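Local coordinates for protein AA9 family lytic polysaccharide monooxygenase cel61B (Hypocrea jecorina, PDB 2VTC) that uses a copper ion to cleave cellulose chains oxidatively, acting as a secreted lytic polysaccharide monooxygenase, at residues Val114-Glu119 against Val175-Leu180; Val118-Ser123 against Asn130-Val135. All coordinates share one frame; numbering follows the deposited sequence.

Contact 1 (Val114-Glu119 against Val175-Leu180); sequences VTYVVE and VFRHEL
Y116 and R177 rise side by side from one face of the sheet: Y116 CG lies anti to its carbonyl carbon (chi1 -59°), whereas R177 CG is anti to the backbone N (chi1 178°) and the chain runs extended to NE. Ring atom CE2 of Y116 then meets the guanidinium at its edge, 3.4 Å from R177 NH1, with the two planes 67° apart. End-on, R177 holds the carboxylate two residues along, NH1 to E179 OE1 at 2.8 Å and NH2 to E179 OE2 at 3.0 Å; both oxygens are approached from above the carboxylate plane. Y221 OH bonds to E179 OE1 and Y116 OH, while the carbonyls of V77 and I76 take R177 NE and NH2. On the other face, H178 ND1 donates to T115 OG1 (3.0 Å) within the imidazole plane, and OG1 also bonds Q138 OE1. V117 CG2 sits over the F176 ring, 3.8 Å from its centroid, a CH-pi contact. Paired backbone bonds at V114-E179, Y116-R177 and V118-V175 establish the antiparallel register. An alanine at R177 would probably leave the buried E179 carboxylate without its countercharge and open a gap beside Y116. The result is a buried ion pair linked through Y221 OH to Y116 OH; the E179 side chain lies about 6 Å from that of the copper ligand Y195.

Contact 2 (Val118-Ser123 against Asn130-Val135); sequences VECSGS and NNLRWV
V118 sets its CB over one face of the W134 indole, 3.5 Å above the plane and offset toward the rim, a placement that does not depend on the side-chain torsion. Beyond CB the model is less secure: V118 CG2 lies 2.7 Å from R133 O, a clash that makes the turn of the isopropyl group doubtful. The same doubt falls on the short distances of CG1, modelled 3.6 Å from the centroid of the six-membered W134 ring and 3.4 Å from L132 CD2, tighter than usual for two carbons. As modelled, the valine and leucine side chains cross at about a right angle. The backbone adds a CA-H...O contact, V118 CA to R133 O at 3.5 Å. E119 points its CB away from the other segment; its carbonyl O touches L132 CD2 at 3.5 Å. C120 follows with SG 4.2 Å from the same L132 methyl, at the outer limit of this apolar cluster; that sulphur is bonded to C124 in a disulfide closing a short loop, and beyond it G122 O accepts from N173 ND2 of strand 172-182. Between these two segments no hydrogen bond is found, so the contact rests mainly on apolar packing. It joins strands 113-119 and 133-143, antiparallel neighbours in one sheet of the immunoglobulin-like beta-sandwich of the AA9 family. R133 turns elsewhere, to the carbonyls of A213 and G214, while W134 also touches V77 of helix 75-78.

V118 and E119 belong to both contacts, whose centres lie about 11 Å apart on one sheet, with strand 113-119 running between 172-182 and 133-143. V117, in a non-hydrogen-bonded pair with F176, uses its O on the other edge of the strand for a probable hydrogen bond from V135 N (2.8 Å). Side chains bridge the contacts as well: W134 CZ3 packs 3.5 Å from R177 CB, and C120 SG lies 3.6 Å from V175 CG2. The active site is approached from contact 1 alone: the E179 side chain is about 12 Å from the nickel ion bound by H20, H108 and Y195, the copper ligands. Contact 2, farther from the chain centre, lies away from that site.

Contact 1 (Val114-Glu119 against Val175-Leu180)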
loop_
_atom_site.group_PDB
_atom_site.type_symbol
_atom_site.label_atom_id
_atom_site.label_comp_id
_atom_site.label_asym_id
_atom_site.label_seq_id
_atom_site.Cartn_x
_atom_site.Cartn_y
_atom_site.Cartn_z
ATOM N N VAL A 114 -5.969 -3.245 -0.654
ATOM C CA VAL A 114 -6.170 -2.733 0.713
ATOM C C VAL A 114 -5.207 -1.556 0.960
ATOM O O VAL A 114 -4.111 -1.506 0.379
ATOM C CB VAL A 114 -5.929 -3.844 1.785
ATOM C CG1 VAL A 114 -6.965 -4.987 1.678
ATOM C CG2 VAL A 114 -4.499 -4.417 1.680
ATOM N N THR A 115 -5.639 -0.614 1.808
ATOM C CA THR A 115 -4.796 0.524 2.210
ATOM C C THR A 115 -4.868 0.720 3.723
ATOM O O THR A 115 -5.941 0.622 4.331
ATOM C CB THR A 115 -5.210 1.831 1.496
ATOM O OG1 THR A 115 -5.331 1.561 0.091
ATOM C CG2 THR A 115 -4.169 2.935 1.667
ATOM N N TYR A 116 -3.703 0.998 4.309
ATOM C CA TYR A 116 -3.590 1.189 5.766
ATOM C C TYR A 116 -2.974 2.561 6.043
ATOM O O TYR A 116 -2.326 3.166 5.159
ATOM C CB TYR A 116 -2.673 0.119 6.383
ATOM C CG TYR A 116 -3.101 -1.326 6.177
ATOM C CD1 TYR A 116 -3.834 -2.010 7.145
ATOM C CD2 TYR A 116 -2.738 -2.019 5.005
ATOM C CE1 TYR A 116 -4.240 -3.341 6.951
ATOM C CE2 TYR A 116 -3.130 -3.338 4.803
ATOM C CZ TYR A 116 -3.865 -3.997 5.781
ATOM O OH TYR A 116 -4.232 -5.321 5.593
ATOM N N VAL A 117 -3.137 3.013 7.287
ATOM C CA VAL A 117 -2.461 4.231 7.773
ATOM C C VAL A 117 -1.831 3.973 9.145
ATOM O O VAL A 117 -2.318 3.150 9.900
ATOM C CB VAL A 117 -3.435 5.438 7.803
ATOM C CG1 VAL A 117 -4.574 5.204 8.773
ATOM C CG2 VAL A 117 -2.694 6.770 8.075
ATOM N N VAL A 118 -0.710 4.636 9.401
ATOM C CA VAL A 118 -0.038 4.579 10.694
ATOM C C VAL A 118 0.441 5.992 11.063
ATOM O O VAL A 118 0.879 6.766 10.198
ATOM C CB VAL A 118 1.185 3.660 10.646
ATOM C CG1 VAL A 118 2.271 4.299 9.845
ATOM C CG2 VAL A 118 1.707 3.405 12.024
ATOM N N GLU A 119 0.395 6.304 12.358
ATOM C CA GLU A 119 0.962 7.563 12.844
ATOM C C GLU A 119 2.456 7.434 13.186
ATOM O O GLU A 119 2.924 6.372 13.605
ATOM C CB GLU A 119 0.162 8.079 14.049
ATOM C CG GLU A 119 0.533 9.530 14.421
ATOM C CD GLU A 119 -0.242 10.080 15.624
ATOM O OE1 GLU A 119 -1.166 9.411 16.132
ATOM O OE2 GLU A 119 0.108 11.214 16.043
ATOM N N VAL A 175 1.930 7.734 7.738
ATOM C CA VAL A 175 2.358 6.976 6.578
ATOM C C VAL A 175 1.140 6.210 6.081
ATOM O O VAL A 175 0.399 5.597 6.873
ATOM C CB VAL A 175 3.480 5.974 6.941
ATOM C CG1 VAL A 175 4.018 5.287 5.688
ATOM C CG2 VAL A 175 4.673 6.707 7.597
ATOM N N PHE A 176 0.961 6.220 4.760
ATOM C CA PHE A 176 -0.106 5.431 4.118
ATOM C C PHE A 176 0.522 4.255 3.372
ATOM O O PHE A 176 1.480 4.446 2.617
ATOM C CB PHE A 176 -0.916 6.306 3.166
ATOM C CG PHE A 176 -1.804 7.262 3.870
ATOM C CD1 PHE A 176 -3.151 6.985 4.057
ATOM C CD2 PHE A 176 -1.268 8.417 4.431
ATOM C CE1 PHE A 176 -3.982 7.875 4.739
ATOM C CE2 PHE A 176 -2.079 9.309 5.147
ATOM C CZ PHE A 176 -3.447 9.046 5.297
ATOM N N ARG A 177 0.017 3.046 3.627
ATOM C CA ARG A 177 0.561 1.821 3.045
ATOM C C ARG A 177 -0.514 1.231 2.141
ATOM O O ARG A 177 -1.501 0.689 2.636
ATOM C CB ARG A 177 0.971 0.845 4.158
ATOM C CG ARG A 177 1.519 -0.518 3.746
ATOM C CD ARG A 177 1.686 -1.378 4.993
ATOM N NE ARG A 177 2.251 -2.677 4.623
ATOM C CZ ARG A 177 1.520 -3.679 4.113
ATOM N NH1 ARG A 177 0.183 -3.547 3.951
ATOM N NH2 ARG A 177 2.143 -4.814 3.764
ATOM N N HIS A 178 -0.296 1.391 0.827
ATOM C CA HIS A 178 -1.252 1.007 -0.218
ATOM C C HIS A 178 -0.769 -0.313 -0.839
ATOM O O HIS A 178 0.407 -0.400 -1.242
ATOM C CB HIS A 178 -1.299 2.129 -1.260
ATOM C CG HIS A 178 -2.189 1.839 -2.436
ATOM N ND1 HIS A 178 -3.537 1.565 -2.311
ATOM C CD2 HIS A 178 -1.919 1.813 -3.765
ATOM C CE1 HIS A 178 -4.054 1.359 -3.516
ATOM N NE2 HIS A 178 -3.094 1.502 -4.412
ATOM N N GLU A 179 -1.639 -1.338 -0.916
ATOM C CA GLU A 179 -1.142 -2.678 -1.227
ATOM C C GLU A 179 -2.043 -3.488 -2.152
ATOM O O GLU A 179 -3.229 -3.608 -1.899
ATOM C CB GLU A 179 -0.935 -3.453 0.064
ATOM C CG GLU A 179 -0.327 -4.859 -0.100
ATOM C CD GLU A 179 -0.140 -5.520 1.245
ATOM O OE1 GLU A 179 -1.006 -5.317 2.151
ATOM O OE2 GLU A 179 0.881 -6.253 1.432
ATOM N N LEU A 180 -1.446 -4.067 -3.191
ATOM C CA LEU A 180 -2.160 -4.981 -4.087
ATOM C C LEU A 180 -1.746 -6.385 -3.721
ATOM O O LEU A 180 -0.549 -6.682 -3.582
ATOM C CB LEU A 180 -1.803 -4.704 -5.559
ATOM C CG LEU A 180 -1.832 -3.249 -6.024
ATOM C CD1 LEU A 180 -1.446 -3.108 -7.503
ATOM C CD2 LEU A 180 -3.136 -2.582 -5.781
#

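Contact 2 (Val118-Ser123 against Asn130-Val135)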
loop_
_atom_site.group_PDB
_atom_site.type_symbol
_atom_site.label_atom_id
_atom_site.label_comp_id
_atom_site.label_asym_id
_atom_site.label_seq_id
_atom_site.Cartn_x
_atom_site.Cartn_y
_atom_site.Cartn_z
ATOM N N VAL A 118 -0.710 4.636 9.401
ATOM C CA VAL A 118 -0.038 4.579 10.694
ATOM C C VAL A 118 0.441 5.992 11.063
ATOM O O VAL A 118 0.879 6.766 10.198
ATOM C CB VAL A 118 1.185 3.660 10.646
ATOM C CG1 VAL A 118 2.271 4.299 9.845
ATOM C CG2 VAL A 118 1.707 3.405 12.024
ATOM N N GLU A 119 0.395 6.304 12.358
ATOM C CA GLU A 119 0.962 7.563 12.844
ATOM C C GLU A 119 2.456 7.434 13.186
ATOM O O GLU A 119 2.924 6.372 13.605
ATOM C CB GLU A 119 0.162 8.079 14.049
ATOM C CG GLU A 119 0.533 9.530 14.421
ATOM C CD GLU A 119 -0.242 10.080 15.624
ATOM O OE1 GLU A 119 -1.166 9.411 16.132
ATOM O OE2 GLU A 119 0.108 11.214 16.043
ATOM N N CYS A 120 3.196 8.531 13.022
ATOM C CA CYS A 120 4.611 8.576 13.370
ATOM C C CYS A 120 4.810 9.348 14.654
ATOM O O CYS A 120 4.135 10.364 14.863
ATOM C CB CYS A 120 5.423 9.273 12.281
ATOM S SG CYS A 120 5.301 8.413 10.664
ATOM N N SER A 121 5.718 8.846 15.484
ATOM C CA SER A 121 6.219 9.626 16.622
ATOM C C SER A 121 7.333 10.489 16.049
ATOM O O SER A 121 8.351 9.966 15.618
ATOM C CB SER A 121 6.775 8.705 17.694
ATOM O OG SER A 121 7.341 9.494 18.740
ATOM N N GLY A 122 7.160 11.803 16.061
ATOM C CA GLY A 122 8.094 12.685 15.380
ATOM C C GLY A 122 7.814 12.696 13.886
ATOM O O GLY A 122 6.728 12.302 13.460
ATOM N N SER A 123 8.782 13.167 13.105
ATOM C CA SER A 123 8.651 13.231 11.651
ATOM C C SER A 123 8.617 11.817 11.050
ATOM O O SER A 123 9.356 10.940 11.493
ATOM C CB SER A 123 9.851 13.959 11.069
ATOM O OG SER A 123 9.746 14.003 9.658
ATOM N N ASN A 130 9.723 -0.312 11.803
ATOM C CA ASN A 130 9.346 -1.521 12.526
ATOM C C ASN A 130 8.432 -1.256 13.734
ATOM O O ASN A 130 7.799 -2.182 14.270
ATOM C CB ASN A 130 10.613 -2.291 12.914
ATOM C CG ASN A 130 11.455 -2.666 11.698
ATOM O OD1 ASN A 130 12.669 -2.393 11.647
ATOM N ND2 ASN A 130 10.818 -3.263 10.707
ATOM N N ASN A 131 8.351 0.012 14.143
ATOM C CA ASN A 131 7.469 0.390 15.255
ATOM C C ASN A 131 6.126 0.935 14.799
ATOM O O ASN A 131 5.273 1.276 15.623
ATOM C CB ASN A 131 8.165 1.409 16.169
ATOM C CG ASN A 131 9.345 0.822 16.888
ATOM O OD1 ASN A 131 9.450 -0.394 17.054
ATOM N ND2 ASN A 131 10.248 1.683 17.319
ATOM N N LEU A 132 5.931 1.022 13.481
ATOM C CA LEU A 132 4.660 1.512 12.940
ATOM C C LEU A 132 3.543 0.494 13.177
ATOM O O LEU A 132 3.762 -0.716 13.077
ATOM C CB LEU A 132 4.787 1.843 11.453
ATOM C CG LEU A 132 5.676 3.042 11.102
ATOM C CD1 LEU A 132 5.871 3.149 9.599
ATOM C CD2 LEU A 132 5.084 4.358 11.669
ATOM N N ARG A 133 2.357 1.000 13.513
ATOM C CA ARG A 133 1.178 0.147 13.758
ATOM C C ARG A 133 0.063 0.584 12.827
ATOM O O ARG A 133 -0.297 1.747 12.780
ATOM C CB ARG A 133 0.723 0.191 15.235
ATOM C CG ARG A 133 1.845 -0.147 16.249
ATOM C CD ARG A 133 1.364 -0.095 17.720
ATOM N NE ARG A 133 0.271 -1.041 17.897
ATOM C CZ ARG A 133 0.430 -2.313 18.263
ATOM N NH1 ARG A 133 1.635 -2.767 18.587
ATOM N NH2 ARG A 133 -0.623 -3.114 18.339
ATOM N N TRP A 134 -0.469 -0.360 12.044
ATOM C CA TRP A 134 -1.307 -0.026 10.912
ATOM C C TRP A 134 -2.787 -0.231 11.162
ATOM O O TRP A 134 -3.190 -1.193 11.808
ATOM C CB TRP A 134 -0.877 -0.927 9.743
ATOM C CG TRP A 134 0.556 -0.706 9.424
ATOM C CD1 TRP A 134 1.622 -1.467 9.844
ATOM C CD2 TRP A 134 1.099 0.349 8.631
ATOM N NE1 TRP A 134 2.804 -0.938 9.374
ATOM C CE2 TRP A 134 2.514 0.167 8.610
ATOM C CE3 TRP A 134 0.539 1.454 7.958
ATOM C CZ2 TRP A 134 3.373 1.040 7.933
ATOM C CZ3 TRP A 134 1.410 2.325 7.277
ATOM C CH2 TRP A 134 2.813 2.102 7.280
ATOM N N VAL A 135 -3.577 0.705 10.634
ATOM C CA VAL A 135 -5.025 0.659 10.718
ATOM C C VAL A 135 -5.610 0.615 9.305
ATOM O O VAL A 135 -5.301 1.465 8.502
ATOM C CB VAL A 135 -5.538 1.913 11.480
ATOM C CG1 VAL A 135 -7.042 1.976 11.490
ATOM C CG2 VAL A 135 -5.000 1.893 12.922
#